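Local coordinates for GTPase activator-like protein (Chaetomium thermophilum, PDB 5HIU) that probably acts as a GTPase activator, being a fungal TSC2 of which this chain is the all-helical N-terminal part, at residues G209-D212 with M213-I217; G34-S37 with E38-A42; P332-L336 with S337-G341. All coordinates share one frame; numbering follows the deposited sequence.

Overall arrangement
The N-terminal part of this TSC2 is an elongated alpha-solenoid with no beta strands, and the three contacts sample it in order along the chain: contact 2, contact 1, contact 3. Contact 2 begins helix 36-52, far out near the N-terminal end; contact 1 lies in the middle of helix 204-219, close to the centre of the chain; contact 3 begins helix 336-348. Contact 1 is about 43 Å from contact 2 and about 30 Å from contact 3, centre to centre, while the centres of contacts 2 and 3 lie about 72 Å apart on opposite sides of the chain's centre. None touches another; two are helix starts and one a helix interior, spread along the elongated fold.

Contact 1. Residues G209-D212 with M213-I217; sequences GLID and MLLKI
Midway along the alpha helix 204-219, Leu210 and Ile211 meet Leu214 and Leu215 one turn further on, with the i to i+4 spacing of an alpha helix. Backbone bonds of the same spacing hold the turns together: Met213 N donates to Gly209 O at 3.1 Å, and Leu214 N, Leu215 N and Lys216 N continue the run to Leu210 O, Ile211 O and Asp212 O. Leu215 N also makes a weak bond to Asp212 O.

Two aliphatic pairs run along the buried side. Ile211 and Leu215 extend alongside each other in a common direction, the CG2 branch of Ile211 3.9 Å from CD1 of Leu215. The side chains of Leu210 and Leu214 instead meet at a slant, with CG of Leu210 4.2 Å from CD1 of Leu214. Leu214 has CG beside its own backbone N (chi1 -58°), which leans its branches back over the preceding turn, where CG lies 3.4 Å from Leu210 O. Met213 swings the other way, with CG anti to its N and the chain bent further on, and the thioether leads off from the preceding turn. Asp212 lies on the outer, partly exposed side, where OD1 forms a salt bridge with Lys247 and so ties this helix to helix 245-261.

Around this core, Ile211, Leu214 and Leu215 press on Leu237, Val233 and Ile234 of helix 224-240, and Leu215 also touches Tyr250 and Val254 of helix 245-261. Leu210 turns to Val191 and Ile195 of helix 179-198, and together with Met213 it meets Leu147 of helix 139-163.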
loop_
_atom_site.group_PDB
_atom_site.type_symbol
_atom_site.label_atom_id
_atom_site.label_comp_id
_atom_site.label_asym_id
_atom_site.label_seq_id
_atom_site.Cartn_x
_atom_site.Cartn_y
_atom_site.Cartn_z
ATOM N N GLY A 209 -0.332 -13.602 -4.096
ATOM C CA GLY A 209 1.082 -13.519 -3.752
ATOM C C GLY A 209 1.586 -12.077 -3.681
ATOM O O GLY A 209 2.320 -11.668 -2.762
ATOM N N LEU A 210 1.206 -11.287 -4.668
ATOM C CA LEU A 210 1.719 -9.946 -4.734
ATOM C C LEU A 210 1.230 -9.161 -3.521
ATOM O O LEU A 210 2.024 -8.519 -2.851
ATOM C CB LEU A 210 1.299 -9.290 -6.034
ATOM C CG LEU A 210 1.638 -7.813 -6.121
ATOM C CD1 LEU A 210 3.118 -7.524 -5.868
ATOM C CD2 LEU A 210 1.206 -7.326 -7.490
ATOM N N ILE A 211 -0.064 -9.261 -3.224
ATOM C CA ILE A 211 -0.653 -8.572 -2.084
ATOM C C ILE A 211 0.075 -8.887 -0.792
ATOM O O ILE A 211 0.456 -7.961 -0.070
ATOM C CB ILE A 211 -2.147 -8.909 -1.932
ATOM C CG1 ILE A 211 -2.955 -8.195 -3.018
ATOM C CG2 ILE A 211 -2.673 -8.482 -0.570
ATOM C CD1 ILE A 211 -4.252 -8.899 -3.369
ATOM N N ASP A 212 0.267 -10.181 -0.503
ATOM C CA ASP A 212 1.011 -10.611 0.698
ATOM C C ASP A 212 2.352 -9.915 0.814
ATOM O O ASP A 212 2.739 -9.433 1.879
ATOM C CB ASP A 212 1.300 -12.124 0.681
ATOM C CG ASP A 212 0.062 -12.958 0.788
ATOM O OD1 ASP A 212 -1.026 -12.403 1.019
ATOM O OD2 ASP A 212 0.174 -14.187 0.630
ATOM N N MET A 213 3.072 -9.894 -0.290
ATOM C CA MET A 213 4.404 -9.322 -0.314
ATOM C C MET A 213 4.379 -7.825 0.061
ATOM O O MET A 213 5.222 -7.361 0.841
ATOM C CB MET A 213 4.987 -9.526 -1.714
ATOM C CG MET A 213 6.461 -9.235 -1.884
ATOM S SD MET A 213 7.478 -10.322 -0.891
ATOM C CE MET A 213 7.990 -9.230 0.443
ATOM N N LEU A 214 3.399 -7.084 -0.468
ATOM C CA LEU A 214 3.300 -5.653 -0.188
ATOM C C LEU A 214 2.944 -5.372 1.259
ATOM O O LEU A 214 3.385 -4.371 1.836
ATOM C CB LEU A 214 2.224 -5.014 -1.023
ATOM C CG LEU A 214 2.383 -5.164 -2.511
ATOM C CD1 LEU A 214 0.996 -5.051 -3.090
ATOM C CD2 LEU A 214 3.345 -4.130 -3.070
ATOM N N LEU A 215 2.125 -6.237 1.837
ATOM C CA LEU A 215 1.673 -5.997 3.182
ATOM C C LEU A 215 2.788 -6.290 4.160
ATOM O O LEU A 215 2.949 -5.570 5.141
ATOM C CB LEU A 215 0.444 -6.826 3.490
ATOM C CG LEU A 215 -0.747 -6.499 2.607
ATOM C CD1 LEU A 215 -1.927 -7.323 3.075
ATOM C CD2 LEU A 215 -1.100 -5.014 2.578
ATOM N N LYS A 216 3.552 -7.341 3.892
ATOM C CA LYS A 216 4.768 -7.635 4.662
ATOM C C LYS A 216 5.583 -6.338 4.746
ATOM O O LYS A 216 5.816 -5.773 5.822
ATOM C CB LYS A 216 5.567 -8.729 3.946
ATOM C CG LYS A 216 6.485 -9.577 4.809
ATOM C CD LYS A 216 7.047 -10.753 4.003
ATOM C CE LYS A 216 6.950 -12.053 4.789
ATOM N NZ LYS A 216 7.681 -13.185 4.151
ATOM N N ILE A 217 5.958 -5.836 3.582
ATOM C CA ILE A 217 6.754 -4.630 3.502
ATOM C C ILE A 217 6.089 -3.472 4.243
ATOM O O ILE A 217 6.757 -2.699 4.918
ATOM C CB ILE A 217 7.031 -4.274 2.044
ATOM C CG1 ILE A 217 7.935 -5.354 1.435
ATOM C CG2 ILE A 217 7.685 -2.912 1.923
ATOM C CD1 ILE A 217 7.924 -5.355 -0.076
#

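Contact 2. Residues G34-S37 with E38-A42; sequences GHLS and ERVLA
Glu38 has CG beside its backbone N (chi1 -53°) and an extended chi2 of -171°, and this carries its carboxylate back past the start of helix 36-52 to His35. There OE1 accepts the backbone N-H of His35, the N-cap residue, at 2.8 Å between His35 N and Glu38 OE1. The donor comes to the anti side of the oxygen, 22° out of the carboxylate plane. This is the half of a capping box in which the side chain of the N3 residue closes on the N-cap amide.

The imidazole of His35 runs alongside the carboxylate, with CD2 3.6 Å from OE1 of Glu38. The carbonyl of the same residue starts the helical bonding, His35 O accepting Arg39 N at 3.0 Å. Arg39 lays its CG against Gly34 O, 3.4 Å away, and the Leu36 side chain lies across that aliphatic stem, its CD1 touching CD of Arg39. The guanidinium of Arg39 has its partners outside these segments: NH1 in a salt bridge with Asp67, NE bonded to Leu31 O of helix 22-33.

The carboxylate of Glu38 is probably stabilised by the positive end of the helix dipole, and, being close, it may modestly raise the proton affinity of the His35 imidazole.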
loop_
_atom_site.group_PDB
_atom_site.type_symbol
_atom_site.label_atom_id
_atom_site.label_comp_id
_atom_site.label_asym_id
_atom_site.label_seq_id
_atom_site.Cartn_x
_atom_site.Cartn_y
_atom_site.Cartn_z
ATOM N N GLY A 34 35.741 -12.344 -30.877
ATOM C CA GLY A 34 36.942 -11.749 -30.287
ATOM C C GLY A 34 37.335 -12.460 -29.006
ATOM O O GLY A 34 36.539 -13.218 -28.441
ATOM N N HIS A 35 38.567 -12.249 -28.553
ATOM C CA HIS A 35 38.940 -12.658 -27.204
ATOM C C HIS A 35 38.139 -11.774 -26.259
ATOM O O HIS A 35 37.768 -10.660 -26.611
ATOM C CB HIS A 35 40.428 -12.483 -26.952
ATOM C CG HIS A 35 41.303 -13.226 -27.915
ATOM N ND1 HIS A 35 41.277 -14.599 -28.040
ATOM C CD2 HIS A 35 42.246 -12.786 -28.783
ATOM C CE1 HIS A 35 42.157 -14.973 -28.951
ATOM N NE2 HIS A 35 42.758 -13.892 -29.417
ATOM N N LEU A 36 37.869 -12.254 -25.056
ATOM C CA LEU A 36 36.908 -11.584 -24.196
ATOM C C LEU A 36 37.103 -10.072 -24.125
ATOM O O LEU A 36 36.140 -9.318 -24.210
ATOM C CB LEU A 36 36.923 -12.178 -22.792
ATOM C CG LEU A 36 35.844 -11.605 -21.874
ATOM C CD1 LEU A 36 34.491 -11.559 -22.574
ATOM C CD2 LEU A 36 35.723 -12.412 -20.589
ATOM N N SER A 37 38.343 -9.622 -23.980
ATOM C CA SER A 37 38.593 -8.191 -23.880
ATOM C C SER A 37 38.167 -7.485 -25.166
ATOM O O SER A 37 37.832 -6.310 -25.155
ATOM C CB SER A 37 40.067 -7.896 -23.583
ATOM O OG SER A 37 40.861 -7.934 -24.768
ATOM N N GLU A 38 38.213 -8.199 -26.279
ATOM C CA GLU A 38 37.827 -7.628 -27.564
ATOM C C GLU A 38 36.323 -7.510 -27.599
ATOM O O GLU A 38 35.794 -6.512 -28.083
ATOM C CB GLU A 38 38.324 -8.488 -28.729
ATOM C CG GLU A 38 39.816 -8.776 -28.672
ATOM C CD GLU A 38 40.359 -9.446 -29.923
ATOM O OE1 GLU A 38 39.859 -10.530 -30.292
ATOM O OE2 GLU A 38 41.310 -8.895 -30.520
ATOM N N ARG A 39 35.655 -8.529 -27.060
ATOM C CA ARG A 39 34.195 -8.568 -26.993
ATOM C C ARG A 39 33.666 -7.413 -26.160
ATOM O O ARG A 39 32.672 -6.789 -26.523
ATOM C CB ARG A 39 33.705 -9.890 -26.396
ATOM C CG ARG A 39 34.175 -11.144 -27.138
ATOM C CD ARG A 39 33.550 -12.375 -26.510
ATOM N NE ARG A 39 32.134 -12.438 -26.855
ATOM C CZ ARG A 39 31.189 -13.030 -26.124
ATOM N NH1 ARG A 39 31.494 -13.619 -24.967
ATOM N NH2 ARG A 39 29.921 -13.024 -26.549
ATOM N N VAL A 40 34.355 -7.118 -25.065
ATOM C CA VAL A 40 33.966 -6.031 -24.188
ATOM C C VAL A 40 34.007 -4.702 -24.943
ATOM O O VAL A 40 33.065 -3.904 -24.904
ATOM C CB VAL A 40 34.860 -5.987 -22.932
ATOM C CG1 VAL A 40 34.592 -4.731 -22.115
ATOM C CG2 VAL A 40 34.598 -7.220 -22.074
ATOM N N LEU A 41 35.094 -4.475 -25.648
ATOM C CA LEU A 41 35.254 -3.245 -26.420
ATOM C C LEU A 41 34.222 -3.163 -27.563
ATOM O O LEU A 41 33.698 -2.098 -27.855
ATOM C CB LEU A 41 36.682 -3.160 -26.974
ATOM C CG LEU A 41 37.021 -1.895 -27.742
ATOM C CD1 LEU A 41 37.091 -0.730 -26.782
ATOM C CD2 LEU A 41 38.330 -2.055 -28.509
ATOM N N ALA A 42 33.956 -4.292 -28.207
ATOM C CA ALA A 42 32.964 -4.359 -29.278
ATOM C C ALA A 42 31.589 -4.021 -28.721
ATOM O O ALA A 42 30.849 -3.192 -29.279
ATOM C CB ALA A 42 32.951 -5.749 -29.888
#

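Contact 3. Residues P332-L336 with S337-G341; sequences PQVPL and SLLVG
From Val334 (phi -112°, psi 139°) through Pro335 the backbone runs extended, and at Leu336 it turns into helix 336-348. Two carbonyls carry the first helical bonds: Leu339 N donates to Pro335 O over 2.9 Å, and Val340 N to Leu336 O over the same distance. Pro335 is the N-cap residue. Leu338 has CG beside its own backbone N (chi1 -85°), which turns the side chain back to the proline ring; it lies over CB and CG of Pro335, with CD2 of Leu338 3.6 Å from both.

One position before the cap, CG1 of Val334 reaches CB of Leu339 at 4.1 Å. This contact between the residue preceding the N-cap and the fourth helical residue, N' with N4, is a hydrophobic staple. Farther round, Leu336 and Val340 stand next to each other, with CD1 of Leu336 3.9 Å from CG2 of Val340. Both rest on Ile385 of helix 383-391. Val334 and Leu339 pack on Val286 and Leu290 of helix 281-294, while Leu339 also touches Leu319 of helix 302-322.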
loop_
_atom_site.group_PDB
_atom_site.type_symbol
_atom_site.label_atom_id
_atom_site.label_comp_id
_atom_site.label_asym_id
_atom_site.label_seq_id
_atom_site.Cartn_x
_atom_site.Cartn_y
_atom_site.Cartn_z
ATOM N N PRO A 332 -20.678 2.836 1.516
ATOM C CA PRO A 332 -21.570 1.931 2.219
ATOM C C PRO A 332 -21.962 2.497 3.568
ATOM O O PRO A 332 -21.135 3.099 4.249
ATOM C CB PRO A 332 -20.709 0.684 2.428
ATOM C CG PRO A 332 -19.337 1.219 2.594
ATOM C CD PRO A 332 -19.264 2.483 1.756
ATOM N N GLN A 333 -23.207 2.288 3.966
ATOM C CA GLN A 333 -23.659 2.756 5.262
ATOM C C GLN A 333 -23.263 1.772 6.358
ATOM O O GLN A 333 -22.994 0.612 6.098
ATOM C CB GLN A 333 -25.170 3.012 5.242
ATOM C CG GLN A 333 -25.548 4.457 4.913
ATOM C CD GLN A 333 -24.848 4.996 3.671
ATOM O OE1 GLN A 333 -25.041 4.482 2.570
ATOM N NE2 GLN A 333 -24.033 6.037 3.843
ATOM N N VAL A 334 -23.211 2.258 7.586
ATOM C CA VAL A 334 -22.844 1.436 8.724
ATOM C C VAL A 334 -24.060 1.237 9.640
ATOM O O VAL A 334 -24.811 2.183 9.875
ATOM C CB VAL A 334 -21.713 2.098 9.520
ATOM C CG1 VAL A 334 -21.372 1.271 10.746
ATOM C CG2 VAL A 334 -20.479 2.276 8.648
ATOM N N PRO A 335 -24.251 0.015 10.170
ATOM C CA PRO A 335 -25.355 -0.198 11.115
ATOM C C PRO A 335 -25.102 0.447 12.462
ATOM O O PRO A 335 -24.047 0.245 13.064
ATOM C CB PRO A 335 -25.427 -1.720 11.278
ATOM C CG PRO A 335 -24.316 -2.312 10.475
ATOM C CD PRO A 335 -23.469 -1.209 9.918
ATOM N N LEU A 336 -26.060 1.222 12.943
ATOM C CA LEU A 336 -25.849 1.897 14.199
ATOM C C LEU A 336 -25.730 0.884 15.326
ATOM O O LEU A 336 -24.812 0.959 16.136
ATOM C CB LEU A 336 -26.981 2.859 14.490
ATOM C CG LEU A 336 -26.747 3.688 15.756
ATOM C CD1 LEU A 336 -25.478 4.523 15.600
ATOM C CD2 LEU A 336 -27.966 4.556 16.058
ATOM N N SER A 337 -26.662 -0.064 15.369
ATOM C CA SER A 337 -26.669 -1.109 16.392
ATOM C C SER A 337 -25.298 -1.774 16.491
ATOM O O SER A 337 -24.643 -1.691 17.537
ATOM C CB SER A 337 -27.745 -2.139 16.061
ATOM O OG SER A 337 -27.757 -2.391 14.665
ATOM N N LEU A 338 -24.865 -2.394 15.386
ATOM C CA LEU A 338 -23.520 -2.988 15.264
ATOM C C LEU A 338 -22.424 -2.030 15.727
ATOM O O LEU A 338 -21.617 -2.364 16.592
ATOM C CB LEU A 338 -23.216 -3.370 13.805
ATOM C CG LEU A 338 -23.648 -4.703 13.185
ATOM C CD1 LEU A 338 -23.124 -5.835 14.051
ATOM C CD2 LEU A 338 -25.154 -4.827 12.974
ATOM N N LEU A 339 -22.395 -0.841 15.137
ATOM C CA LEU A 339 -21.357 0.123 15.460
ATOM C C LEU A 339 -21.245 0.255 16.953
ATOM O O LEU A 339 -20.179 0.095 17.517
ATOM C CB LEU A 339 -21.645 1.492 14.839
ATOM C CG LEU A 339 -20.530 2.525 15.018
ATOM C CD1 LEU A 339 -19.201 2.014 14.477
ATOM C CD2 LEU A 339 -20.913 3.833 14.340
ATOM N N VAL A 340 -22.376 0.517 17.587
ATOM C CA VAL A 340 -22.437 0.731 19.031
ATOM C C VAL A 340 -22.070 -0.549 19.765
ATOM O O VAL A 340 -21.372 -0.499 20.778
ATOM C CB VAL A 340 -23.828 1.245 19.452
ATOM C CG1 VAL A 340 -23.916 1.454 20.955
ATOM C CG2 VAL A 340 -24.118 2.559 18.745
ATOM N N GLY A 341 -22.526 -1.688 19.242
ATOM C CA GLY A 341 -22.133 -2.987 19.773
ATOM C C GLY A 341 -20.622 -3.118 19.783
ATOM O O GLY A 341 -20.024 -3.512 20.795
#